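Local coordinates for protein mRNA interferase toxin RelE (Escherichia coli, PDB 4FXI) that cleaves mRNA in the ribosomal A site as the toxin of a type II toxin-antitoxin pair, inhibiting translation during amino acid starvation, at residues R10-K13 with E14-L18. The protein carries 1 engineered substitution. Residues are numbered along the deposited sequence; the frame is centred on the assembly and turned at random.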
loop_
_atom_site.group_PDB
_atom_site.type_symbol
_atom_site.label_atom_id
_atom_site.label_comp_id
_atom_site.label_asym_id
_atom_site.label_seq_id
_atom_site.Cartn_x
_atom_site.Cartn_y
_atom_site.Cartn_z
ATOM N N ARG A 10 9.025 7.316 4.041
ATOM C CA ARG A 10 9.809 6.158 3.630
ATOM C C ARG A 10 9.126 5.392 2.507
ATOM O O ARG A 10 9.789 4.859 1.615
ATOM C CB ARG A 10 10.074 5.242 4.824
ATOM C CG ARG A 10 10.832 5.936 5.935
ATOM C CD ARG A 10 10.594 5.280 7.278
ATOM N NE ARG A 10 9.223 5.468 7.752
ATOM C CZ ARG A 10 8.853 5.366 9.022
ATOM N NH1 ARG A 10 9.756 5.081 9.954
ATOM N NH2 ARG A 10 7.586 5.548 9.364
ATOM N N ALA A 11 7.799 5.351 2.536
ATOM C CA ALA A 11 7.055 4.670 1.479
ATOM C C ALA A 11 7.143 5.417 0.154
ATOM O O ALA A 11 7.156 4.796 -0.911
ATOM C CB ALA A 11 5.601 4.456 1.878
ATOM N N LEU A 12 7.217 6.746 0.201
ATOM C CA LEU A 12 7.309 7.499 -1.049
ATOM C C LEU A 12 8.669 7.279 -1.708
ATOM O O LEU A 12 8.781 7.208 -2.932
ATOM C CB LEU A 12 7.046 8.987 -0.828
ATOM C CG LEU A 12 6.993 9.833 -2.104
ATOM C CD1 LEU A 12 5.905 9.335 -3.048
ATOM C CD2 LEU A 12 6.792 11.307 -1.775
ATOM N N LYS A 13 9.710 7.163 -0.895
ATOM C CA LYS A 13 11.030 6.851 -1.435
ATOM C C LYS A 13 11.048 5.473 -2.098
ATOM O O LYS A 13 11.592 5.310 -3.187
ATOM C CB LYS A 13 12.098 6.947 -0.344
ATOM C CG LYS A 13 12.305 8.360 0.176
ATOM C CD LYS A 13 13.226 8.370 1.391
ATOM C CE LYS A 13 13.339 9.766 1.989
ATOM N NZ LYS A 13 14.010 9.740 3.316
ATOM N N GLU A 14 10.447 4.487 -1.433
ATOM C CA GLU A 14 10.285 3.156 -2.014
ATOM C C GLU A 14 9.570 3.227 -3.361
ATOM O O GLU A 14 9.980 2.593 -4.337
ATOM C CB GLU A 14 9.510 2.249 -1.053
ATOM C CG GLU A 14 10.324 1.862 0.190
ATOM C CD GLU A 14 9.485 1.223 1.275
ATOM O OE1 GLU A 14 8.289 1.566 1.389
ATOM O OE2 GLU A 14 10.026 0.376 2.021
ATOM N N TRP A 15 8.499 4.012 -3.400
ATOM C CA TRP A 15 7.725 4.207 -4.618
ATOM C C TRP A 15 8.586 4.716 -5.778
ATOM O O TRP A 15 8.504 4.201 -6.892
ATOM C CB TRP A 15 6.592 5.191 -4.347
ATOM C CG TRP A 15 5.657 5.414 -5.496
ATOM C CD1 TRP A 15 5.627 6.502 -6.330
ATOM C CD2 TRP A 15 4.595 4.551 -5.923
ATOM N NE1 TRP A 15 4.611 6.361 -7.245
ATOM C CE2 TRP A 15 3.970 5.171 -7.021
ATOM C CE3 TRP A 15 4.122 3.304 -5.489
ATOM C CZ2 TRP A 15 2.888 4.591 -7.687
ATOM C CZ3 TRP A 15 3.052 2.737 -6.146
ATOM C CH2 TRP A 15 2.445 3.380 -7.232
ATOM N N ARG A 16 9.419 5.717 -5.520
ATOM C CA ARG A 16 10.212 6.299 -6.601
ATOM C C ARG A 16 11.385 5.398 -7.019
ATOM O O ARG A 16 11.860 5.478 -8.154
ATOM C CB ARG A 16 10.679 7.718 -6.246
ATOM C CG ARG A 16 9.609 8.568 -5.554
ATOM C CD ARG A 16 9.012 9.679 -6.430
ATOM N NE ARG A 16 8.180 9.167 -7.509
ATOM C CZ ARG A 16 6.959 9.610 -7.816
ATOM N NH1 ARG A 16 6.393 10.594 -7.139
ATOM N NH2 ARG A 16 6.300 9.062 -8.822
ATOM N N LYS A 17 11.843 4.533 -6.115
ATOM C CA LYS A 17 12.922 3.594 -6.440
ATOM C C LYS A 17 12.432 2.391 -7.251
ATOM O O LYS A 17 13.213 1.724 -7.924
ATOM C CB LYS A 17 13.634 3.108 -5.173
ATOM C CG LYS A 17 14.594 4.121 -4.578
ATOM C CD LYS A 17 15.601 3.445 -3.660
ATOM C CE LYS A 17 16.644 4.436 -3.159
ATOM N NZ LYS A 17 17.743 3.764 -2.406
ATOM N N LEU A 18 11.136 2.124 -7.172
ATOM C CA LEU A 18 10.506 1.036 -7.909
ATOM C C LEU A 18 10.879 1.042 -9.401
ATOM O O LEU A 18 11.080 2.098 -9.994
ATOM C CB LEU A 18 8.992 1.177 -7.765
ATOM C CG LEU A 18 8.079 0.045 -7.310
ATOM C CD1 LEU A 18 8.662 -0.744 -6.151
ATOM C CD2 LEU A 18 6.730 0.651 -6.928
#
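Four successive i to i+4 backbone bonds join R10-K13 to E14-L18: E14 N to R10 O, W15 N to A11 O, R16 N to L12 O and K17 N to K13 O. L18 is the first residue to leave helical phi/psi.

Where the exposed L12 and R16 border the buried W15, L12 CD1 lies 4.3 Å from W15 CD1 and equally far from R16 NH1, approaching both groups obliquely. The R16 chain, bent at chi2 (-108°) and chi3, passes its CG 3.1 Å from L12 O and then turns toward the indole of W15, so that the guanidinium carbon sits in the plane of the indole, at its edge. W15 CD1 in turn lies 3.5 Å above the guanidinium plane, offset toward its rim. The indole also meets F7, L26 and L62.

E14 reaches back along the preceding turn instead, CG beside its backbone N and the chain extended beyond. Its CG passes 3.4 Å from R10 O, and OE1 comes to 3.3 Å from A11 CA. Both carboxylate oxygens are satisfied from outside the helix: OE1 accepts a bond from V78 N, and OE2 forms a salt bridge with R93.

This is ordinary i to i+3 and i+4 packing on helix 9-17, an amphipathic helix that A11 seats on V75 of strand 72-78 and W15 joins to helix 20-35 in the RelE fold.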